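Local coordinates for protein polyketide Synthase III (Ectocarpus siliculosus, PDB 4B0N) that probably transfers acyl groups as a type III polyketide synthase of the chalcone and stilbene synthase family, in the pathway to phlorotannin monomers, at residues A[278-283]-A[296-301]; A[273-278]-A[402-407]; A[302-307]-A[338-343]. One frame throughout, in Å; residues are numbered along the deposited sequence.

Contact 1 (A[278-283]-A[296-301])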
loop_
_atom_site.group_PDB
_atom_site.type_symbol
_atom_site.label_atom_id
_atom_site.label_comp_id
_atom_site.label_asym_id
_atom_site.label_seq_id
_atom_site.Cartn_x
_atom_site.Cartn_y
_atom_site.Cartn_z
ATOM N N THR A 278 19.126 -9.287 9.072
ATOM C CA THR A 278 18.045 -9.178 10.061
ATOM C C THR A 278 16.705 -9.593 9.441
ATOM O O THR A 278 15.636 -9.117 9.838
ATOM C CB THR A 278 17.945 -7.750 10.641
ATOM O OG1 THR A 278 17.791 -6.809 9.573
ATOM C CG2 THR A 278 19.191 -7.398 11.444
ATOM N N GLU A 279 16.785 -10.503 8.474
ATOM C CA GLU A 279 15.641 -10.930 7.668
ATOM C C GLU A 279 14.550 -11.620 8.487
ATOM O O GLU A 279 13.361 -11.499 8.181
ATOM C CB GLU A 279 16.107 -11.861 6.540
ATOM C CG GLU A 279 17.048 -11.228 5.518
ATOM C CD GLU A 279 18.518 -11.331 5.899
ATOM O OE1 GLU A 279 18.834 -11.861 6.990
ATOM O OE2 GLU A 279 19.370 -10.883 5.100
ATOM N N ASP A 280 14.971 -12.341 9.523
ATOM C CA ASP A 280 14.062 -13.097 10.379
ATOM C C ASP A 280 13.428 -12.237 11.478
ATOM O O ASP A 280 12.475 -12.669 12.133
ATOM C CB ASP A 280 14.791 -14.299 10.995
ATOM C CG ASP A 280 16.012 -13.894 11.809
ATOM O OD1 ASP A 280 16.946 -13.291 11.236
ATOM O OD2 ASP A 280 16.040 -14.191 13.022
ATOM N N GLY A 281 13.952 -11.025 11.660
ATOM C CA GLY A 281 13.488 -10.107 12.702
ATOM C C GLY A 281 11.979 -9.950 12.786
ATOM O O GLY A 281 11.378 -10.216 13.830
ATOM N N ILE A 282 11.375 -9.515 11.682
ATOM C CA ILE A 282 9.921 -9.372 11.578
ATOM C C ILE A 282 9.432 -10.025 10.283
ATOM O O ILE A 282 9.703 -9.527 9.189
ATOM C CB ILE A 282 9.474 -7.887 11.615
ATOM C CG1 ILE A 282 10.063 -7.160 12.833
ATOM C CG2 ILE A 282 7.954 -7.784 11.613
ATOM C CD1 ILE A 282 10.038 -5.648 12.745
ATOM N N THR A 283 8.725 -11.146 10.410
ATOM C CA THR A 283 8.127 -11.815 9.249
ATOM C C THR A 283 6.608 -11.850 9.388
ATOM O O THR A 283 6.080 -12.201 10.446
ATOM C CB THR A 283 8.679 -13.245 9.029
ATOM O OG1 THR A 283 8.271 -14.097 10.103
ATOM C CG2 THR A 283 10.208 -13.246 8.944
ATOM N N SER A 296 11.355 -12.923 15.962
ATOM C CA SER A 296 12.411 -13.712 16.588
ATOM C C SER A 296 12.838 -13.085 17.913
ATOM O O SER A 296 12.641 -11.885 18.141
ATOM C CB SER A 296 13.614 -13.875 15.654
ATOM O OG SER A 296 14.403 -12.700 15.615
ATOM N N LYS A 297 13.424 -13.910 18.778
ATOM C CA LYS A 297 13.931 -13.471 20.074
ATOM C C LYS A 297 15.093 -12.497 19.892
ATOM O O LYS A 297 15.447 -11.764 20.818
ATOM C CB LYS A 297 14.405 -14.672 20.896
ATOM C CG LYS A 297 13.543 -15.920 20.778
ATOM C CD LYS A 297 14.290 -17.143 21.286
ATOM C CE LYS A 297 13.683 -18.422 20.732
ATOM N NZ LYS A 297 14.457 -19.639 21.109
ATOM N N PHE A 298 15.671 -12.497 18.692
ATOM C CA PHE A 298 16.865 -11.709 18.386
ATOM C C PHE A 298 16.546 -10.293 17.900
ATOM O O PHE A 298 17.453 -9.474 17.722
ATOM C CB PHE A 298 17.738 -12.441 17.358
ATOM C CG PHE A 298 17.805 -13.930 17.566
ATOM C CD1 PHE A 298 18.295 -14.463 18.756
ATOM C CD2 PHE A 298 17.378 -14.801 16.569
ATOM C CE1 PHE A 298 18.350 -15.834 18.950
ATOM C CE2 PHE A 298 17.435 -16.174 16.756
ATOM C CZ PHE A 298 17.921 -16.690 17.947
ATOM N N LEU A 299 15.260 -10.010 17.696
ATOM C CA LEU A 299 14.805 -8.690 17.246
ATOM C C LEU A 299 15.314 -7.558 18.148
ATOM O O LEU A 299 15.843 -6.569 17.640
ATOM C CB LEU A 299 13.274 -8.646 17.131
ATOM C CG LEU A 299 12.577 -7.800 16.054
ATOM C CD1 LEU A 299 11.073 -7.879 16.256
ATOM C CD2 LEU A 299 13.017 -6.341 16.026
ATOM N N PRO A 300 15.160 -7.695 19.486
ATOM C CA PRO A 300 15.708 -6.669 20.373
ATOM C C PRO A 300 17.213 -6.464 20.199
ATOM O O PRO A 300 17.674 -5.323 20.225
ATOM C CB PRO A 300 15.399 -7.216 21.769
ATOM C CG PRO A 300 14.175 -8.036 21.577
ATOM C CD PRO A 300 14.366 -8.686 20.239
ATOM N N GLN A 301 17.957 -7.554 20.011
ATOM C CA GLN A 301 19.407 -7.483 19.787
ATOM C C GLN A 301 19.760 -6.753 18.487
ATOM O O GLN A 301 20.729 -5.995 18.441
ATOM C CB GLN A 301 20.045 -8.880 19.801
ATOM C CG GLN A 301 20.118 -9.540 21.173
ATOM C CD GLN A 301 18.888 -10.365 21.511
ATOM O OE1 GLN A 301 17.755 -9.892 21.419
ATOM N NE2 GLN A 301 19.110 -11.608 21.919
#
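Gly281 and Leu299 are where the two backbones come nearest, their CA atoms 4.9 Å apart, as a type I turn from Thr278 to Gly281 meets another from Ser296 to Leu299. One weak backbone bond links them: Ser296 N gives to Gly281 O at 3.4 Å, with an angle of 155° at the hydrogen. The same oxygen is also touched by Leu299, whose CD1 lies 3.4 Å from Gly281 O. That methyl reaches on to Ile282, with Leu299 CD1 3.6 Å from Ile282 CG1, and the two side chains cross obliquely. Ile282 CG1 sits beside its own backbone N (chi1 -52°), which brings this branch to Leu299. The side chain of Ile282 also borders the arachidonic acid pocket.

The two segments flank a two-stranded antiparallel hairpin, 282-287 with 290-295. The contact closes its open end, just where the chain enters helix 299-316. Thr283 and Thr294 continue the pairing by backbone bonds.

Ser296 works on both sides of this junction. Its OG accepts a weak capping bond from Phe298 N at 3.3 Å, ahead of the helix. OG also gives a weak bond to Asp280 OD2 at 3.4 Å. That carboxylate oxygen lies in the plane of the Phe298 ring, at its edge, with OD2 3.8 Å from Phe298 CD2. The slightly positive ring edge would probably suit it. Asp280 OD1 makes a further weak bond to Tyr302 OH on the helix, and Glu279 forms a salt bridge with Lys176 of the second subunit.

Contact 2 (A[273-278]-A[402-407])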
loop_
_atom_site.group_PDB
_atom_site.type_symbol
_atom_site.label_atom_id
_atom_site.label_comp_id
_atom_site.label_asym_id
_atom_site.label_seq_id
_atom_site.Cartn_x
_atom_site.Cartn_y
_atom_site.Cartn_z
ATOM N N TRP A 273 16.812 2.992 6.843
ATOM C CA TRP A 273 17.974 2.108 6.778
ATOM C C TRP A 273 17.602 0.673 6.996
ATOM O O TRP A 273 17.039 0.321 8.031
ATOM C CB TRP A 273 19.053 2.521 7.774
ATOM C CG TRP A 273 20.361 1.817 7.517
ATOM C CD1 TRP A 273 20.889 0.725 8.201
ATOM C CD2 TRP A 273 21.342 2.118 6.465
ATOM N NE1 TRP A 273 22.097 0.350 7.669
ATOM C CE2 TRP A 273 22.428 1.142 6.626
ATOM C CE3 TRP A 273 21.430 3.068 5.448
ATOM C CZ2 TRP A 273 23.542 1.138 5.796
ATOM C CZ3 TRP A 273 22.557 3.052 4.618
ATOM C CH2 TRP A 273 23.587 2.111 4.790
ATOM N N LEU A 274 17.922 -0.167 6.013
ATOM C CA LEU A 274 17.728 -1.611 6.116
ATOM C C LEU A 274 18.972 -2.258 6.735
ATOM O O LEU A 274 20.096 -2.041 6.273
ATOM C CB LEU A 274 17.451 -2.211 4.734
ATOM C CG LEU A 274 16.449 -3.362 4.578
ATOM C CD1 LEU A 274 16.373 -3.772 3.118
ATOM C CD2 LEU A 274 16.787 -4.574 5.434
ATOM N N MET A 275 18.758 -3.050 7.781
ATOM C CA MET A 275 19.851 -3.705 8.499
ATOM C C MET A 275 20.214 -5.043 7.860
ATOM O O MET A 275 19.335 -5.859 7.562
ATOM C CB MET A 275 19.480 -3.902 9.973
ATOM C CG MET A 275 19.077 -2.623 10.692
ATOM S SD MET A 275 18.018 -2.932 12.117
ATOM C CE MET A 275 17.625 -1.255 12.606
ATOM N N GLU A 276 21.514 -5.255 7.653
ATOM C CA GLU A 276 22.028 -6.488 7.058
ATOM C C GLU A 276 21.841 -7.680 7.994
ATOM O O GLU A 276 22.076 -7.577 9.201
ATOM C CB GLU A 276 23.509 -6.335 6.693
ATOM C CG GLU A 276 23.779 -5.330 5.581
ATOM C CD GLU A 276 25.236 -4.903 5.500
ATOM O OE1 GLU A 276 26.116 -5.785 5.378
ATOM O OE2 GLU A 276 25.505 -3.680 5.547
ATOM N N GLY A 277 21.404 -8.800 7.421
ATOM C CA GLY A 277 21.237 -10.055 8.154
ATOM C C GLY A 277 20.219 -10.020 9.281
ATOM O O GLY A 277 20.424 -10.644 10.324
ATOM N N THR A 278 19.126 -9.287 9.072
ATOM C CA THR A 278 18.045 -9.178 10.061
ATOM C C THR A 278 16.705 -9.593 9.441
ATOM O O THR A 278 15.636 -9.117 9.838
ATOM C CB THR A 278 17.945 -7.750 10.641
ATOM O OG1 THR A 278 17.791 -6.809 9.573
ATOM C CG2 THR A 278 19.191 -7.398 11.444
ATOM N N PRO A 402 9.517 -4.582 8.699
ATOM C CA PRO A 402 10.065 -5.859 8.234
ATOM C C PRO A 402 11.264 -5.642 7.311
ATOM O O PRO A 402 11.175 -4.880 6.346
ATOM C CB PRO A 402 8.893 -6.499 7.468
ATOM C CG PRO A 402 7.777 -5.502 7.485
ATOM C CD PRO A 402 8.048 -4.567 8.620
ATOM N N GLY A 403 12.375 -6.297 7.626
ATOM C CA GLY A 403 13.634 -6.073 6.926
ATOM C C GLY A 403 14.828 -6.727 7.603
ATOM O O GLY A 403 15.466 -7.596 7.004
ATOM N N VAL A 404 15.160 -6.320 8.832
ATOM C CA VAL A 404 14.478 -5.243 9.553
ATOM C C VAL A 404 15.010 -3.877 9.138
ATOM O O VAL A 404 16.220 -3.643 9.106
ATOM C CB VAL A 404 14.576 -5.417 11.091
ATOM C CG1 VAL A 404 14.089 -4.173 11.826
ATOM C CG2 VAL A 404 13.777 -6.628 11.544
ATOM N N GLY A 405 14.087 -2.985 8.800
ATOM C CA GLY A 405 14.434 -1.612 8.482
ATOM C C GLY A 405 14.102 -0.672 9.622
ATOM O O GLY A 405 13.200 -0.939 10.419
ATOM N N ALA A 406 14.847 0.426 9.703
ATOM C CA ALA A 406 14.542 1.499 10.637
ATOM C C ALA A 406 13.941 2.674 9.870
ATOM O O ALA A 406 14.473 3.097 8.844
ATOM C CB ALA A 406 15.791 1.919 11.390
ATOM N N GLU A 407 12.817 3.179 10.370
ATOM C CA GLU A 407 12.073 4.247 9.713
ATOM C C GLU A 407 11.851 5.403 10.674
ATOM O O GLU A 407 11.232 5.227 11.725
ATOM C CB GLU A 407 10.723 3.720 9.221
ATOM C CG GLU A 407 10.634 3.483 7.719
ATOM C CD GLU A 407 11.479 2.318 7.236
ATOM O OE1 GLU A 407 11.518 1.275 7.926
ATOM O OE2 GLU A 407 12.088 2.445 6.151
#
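Trp273 and Ala406 form an antiparallel hydrogen-bonded pair. Ala406 N gives to Trp273 O at 2.8 Å, nearly straight at 168°, and Trp273 N returns a bond to Ala406 O at 3.1 Å. Leu274 and Gly405 follow as a non-hydrogen-bonded pair. Next, Met275 N gives to Val404 O at 2.9 Å. Beyond this the hydroxyl of Thr278 takes over. Its OG1 accepts from Val404 N at 2.8 Å and donates to Met275 O at 2.7 Å, from 51° above that carbonyl plane. This second bond spans the type II turn from Met275 to Thr278. An alanine in place of Thr278 would probably leave Val404 N without its hydroxyl acceptor and Met275 O without this donor, and so free the turn to shift.

Packing of mostly apolar side chains surrounds these bonds. Met275 and Val404 lie side by side and point the same way, with Met275 SD 4.1 Å from Val404 CG1. The methionine chain is extended beyond CG, lies against Val404 O and ends with CE 3.9 Å from Ala406 CB. Leu274 CD2 rests 3.6 Å from Gly403 C, next to the cis peptide bond that precedes Val404. Pro402 and Gly403 correspond to the closing Pro-Gly of the GFGPG loop of chalcone synthases, which in relatives helps shape the cyclisation site.

Arg182 of the second subunit packs on Trp273 and Glu276. Strand 265-274 is outermost in its sheet within this chain, 405-413 is its neighbour, and helix 299-316 covers the Trp273 and Ala406 side through Phe310.

Contact 3 (A[302-307]-A[338-343])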
loop_
_atom_site.group_PDB
_atom_site.type_symbol
_atom_site.label_atom_id
_atom_site.label_comp_id
_atom_site.label_asym_id
_atom_site.label_seq_id
_atom_site.Cartn_x
_atom_site.Cartn_y
_atom_site.Cartn_z
ATOM N N TYR A 302 18.963 -6.981 17.442
ATOM C CA TYR A 302 19.132 -6.295 16.159
ATOM C C TYR A 302 19.018 -4.780 16.318
ATOM O O TYR A 302 19.768 -4.025 15.693
ATOM C CB TYR A 302 18.092 -6.762 15.133
ATOM C CG TYR A 302 18.133 -8.230 14.748
ATOM C CD1 TYR A 302 19.309 -8.979 14.848
ATOM C CD2 TYR A 302 16.995 -8.858 14.238
ATOM C CE1 TYR A 302 19.339 -10.318 14.482
ATOM C CE2 TYR A 302 17.015 -10.192 13.866
ATOM C CZ TYR A 302 18.188 -10.919 13.989
ATOM O OH TYR A 302 18.211 -12.246 13.621
ATOM N N ILE A 303 18.070 -4.353 17.153
ATOM C CA ILE A 303 17.817 -2.936 17.405
ATOM C C ILE A 303 19.012 -2.287 18.102
ATOM O O ILE A 303 19.588 -1.339 17.582
ATOM C CB ILE A 303 16.507 -2.717 18.202
ATOM C CG1 ILE A 303 15.301 -3.207 17.391
ATOM C CG2 ILE A 303 16.334 -1.247 18.575
ATOM C CD1 ILE A 303 14.056 -3.457 18.215
ATOM N N ALA A 304 19.397 -2.825 19.259
ATOM C CA ALA A 304 20.528 -2.304 20.032
ATOM C C ALA A 304 21.836 -2.328 19.241
ATOM O O ALA A 304 22.722 -1.504 19.476
ATOM C CB ALA A 304 20.682 -3.076 21.336
ATOM N N LYS A 305 21.940 -3.270 18.306
ATOM C CA LYS A 305 23.135 -3.424 17.483
ATOM C C LYS A 305 23.187 -2.415 16.337
ATOM O O LYS A 305 24.272 -2.074 15.863
ATOM C CB LYS A 305 23.221 -4.850 16.932
ATOM C CG LYS A 305 24.584 -5.232 16.376
ATOM C CD LYS A 305 24.685 -6.726 16.112
ATOM C CE LYS A 305 26.105 -7.132 15.744
ATOM N NZ LYS A 305 26.506 -6.645 14.394
ATOM N N ASN A 306 22.023 -1.928 15.908
ATOM C CA ASN A 306 21.938 -1.084 14.712
ATOM C C ASN A 306 21.308 0.301 14.882
ATOM O O ASN A 306 21.452 1.152 13.998
ATOM C CB ASN A 306 21.219 -1.835 13.588
ATOM C CG ASN A 306 22.051 -2.960 13.010
ATOM O OD1 ASN A 306 23.173 -2.746 12.554
ATOM N ND2 ASN A 306 21.497 -4.166 13.015
ATOM N N ILE A 307 20.619 0.526 16.001
ATOM C CA ILE A 307 19.879 1.778 16.227
ATOM C C ILE A 307 20.785 3.013 16.305
ATOM O O ILE A 307 20.359 4.119 15.957
ATOM C CB ILE A 307 18.914 1.691 17.449
ATOM C CG1 ILE A 307 17.911 2.853 17.459
ATOM C CG2 ILE A 307 19.674 1.612 18.771
ATOM C CD1 ILE A 307 16.960 2.875 16.281
ATOM N N ILE A 338 11.598 -1.255 23.572
ATOM C CA ILE A 338 11.936 0.064 24.113
ATOM C C ILE A 338 13.282 0.034 24.846
ATOM O O ILE A 338 14.104 0.941 24.680
ATOM C CB ILE A 338 10.833 0.602 25.054
ATOM C CG1 ILE A 338 9.475 0.591 24.346
ATOM C CG2 ILE A 338 11.176 2.007 25.536
ATOM C CD1 ILE A 338 8.287 0.779 25.268
ATOM N N GLU A 339 13.499 -1.014 25.640
ATOM C CA GLU A 339 14.708 -1.159 26.461
ATOM C C GLU A 339 16.011 -1.138 25.658
ATOM O O GLU A 339 16.993 -0.522 26.078
ATOM C CB GLU A 339 14.639 -2.441 27.294
ATOM C CG GLU A 339 13.751 -2.352 28.525
ATOM C CD GLU A 339 13.611 -3.682 29.245
ATOM O OE1 GLU A 339 13.979 -4.727 28.663
ATOM O OE2 GLU A 339 13.128 -3.683 30.398
ATOM N N GLU A 340 16.012 -1.818 24.514
ATOM C CA GLU A 340 17.200 -1.900 23.666
ATOM C C GLU A 340 17.416 -0.623 22.849
ATOM O O GLU A 340 18.545 -0.313 22.455
ATOM C CB GLU A 340 17.140 -3.136 22.764
ATOM C CG GLU A 340 17.172 -4.461 23.518
ATOM C CD GLU A 340 18.546 -4.813 24.076
ATOM O OE1 GLU A 340 19.044 -4.102 24.977
ATOM O OE2 GLU A 340 19.125 -5.822 23.621
ATOM N N ALA A 341 16.331 0.108 22.602
ATOM C CA ALA A 341 16.412 1.446 22.028
ATOM C C ALA A 341 17.061 2.395 23.033
ATOM O O ALA A 341 17.845 3.266 22.654
ATOM C CB ALA A 341 15.033 1.942 21.634
ATOM N N GLN A 342 16.731 2.212 24.311
ATOM C CA GLN A 342 17.350 2.961 25.404
ATOM C C GLN A 342 18.819 2.599 25.568
ATOM O O GLN A 342 19.653 3.469 25.815
ATOM C CB GLN A 342 16.621 2.696 26.722
ATOM C CG GLN A 342 15.242 3.322 26.820
ATOM C CD GLN A 342 14.539 2.985 28.121
ATOM O OE1 GLN A 342 15.168 2.571 29.097
ATOM N NE2 GLN A 342 13.224 3.161 28.141
ATOM N N ASN A 343 19.125 1.309 25.437
ATOM C CA ASN A 343 20.486 0.810 25.597
ATOM C C ASN A 343 21.415 1.253 24.473
ATOM O O ASN A 343 22.524 1.725 24.730
ATOM C CB ASN A 343 20.489 -0.717 25.718
ATOM C CG ASN A 343 19.986 -1.199 27.065
ATOM O OD1 ASN A 343 20.122 -0.513 28.079
ATOM N ND2 ASN A 343 19.406 -2.394 27.083
#
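Glu340 and Ala304 carry most of this contact, and their CA atoms lie 4.9 Å apart. The methyl of Ala304 points at the opposite helix and meets Glu340 at several atoms. Ala304 CB is 3.7 Å from the carbonyl oxygen, Glu340 O, and 3.8 Å from Glu340 CB. The glutamate chain is bent at its second torsion (chi2 -74°), which places Glu340 CD 3.9 Å from Ala304 CB. The carboxylate therefore lies by the methyl instead of extending from the helix.

A bond within its own helix steadies this group. Asn343 ND2 gives to Glu340 OE1 at 2.7 Å and 168°, close to the C-O axis of the acceptor and in the plane of the amide. The other oxygen, Glu340 OE2, has a long, weak ion pair with Arg336.

Ala341 is the third main participant. Its backbone nitrogen is met by an isoleucine one turn before the end of the first segment, with Ile303 CG2 4.2 Å from Ala341 N. Ile307, one turn further on, brings its CG2 to 4.3 Å from Glu340 O. No hydrogen bond joins the segments. The small Ala304 side chain suits the axis separation of 8.0 Å.

Ile303 packs on Phe400 and Ile307 on Phe398 and Phe400, all on strand 394-401. The two segments run in nearly the same direction, crossing at -28°. Helix 299-316 packs on the mixed sheet, with helix 335-345 beside it, consistent with the layered alpha-beta fold of the thiolase-like superfamily.

Overall arrangement
The three contacts lie on one side of the chain's centre and touch one another. Contacts 1 and 2 meet through Thr278, and their centres are 10 Å apart. Gly281 CA of contact 1 packs 3.7 Å from Val404 CG2 of contact 2. Helix 299-316 joins contact 1, at its start, to contact 3, whose centre is 12 Å away. Tyr302 ties all three, its CG 3.6 Å from Thr278 CG2. The centres of contacts 2 and 3 are 13 Å apart, and Met275 CB lies 3.7 Å from Asn306 ND2. Contact 1 is nearest the bound arachidonic acid, about 4 Å from the Ile282 side chain. Val404 and Ile303 stand further off, at about 8 and 9 Å from side chain to ligand.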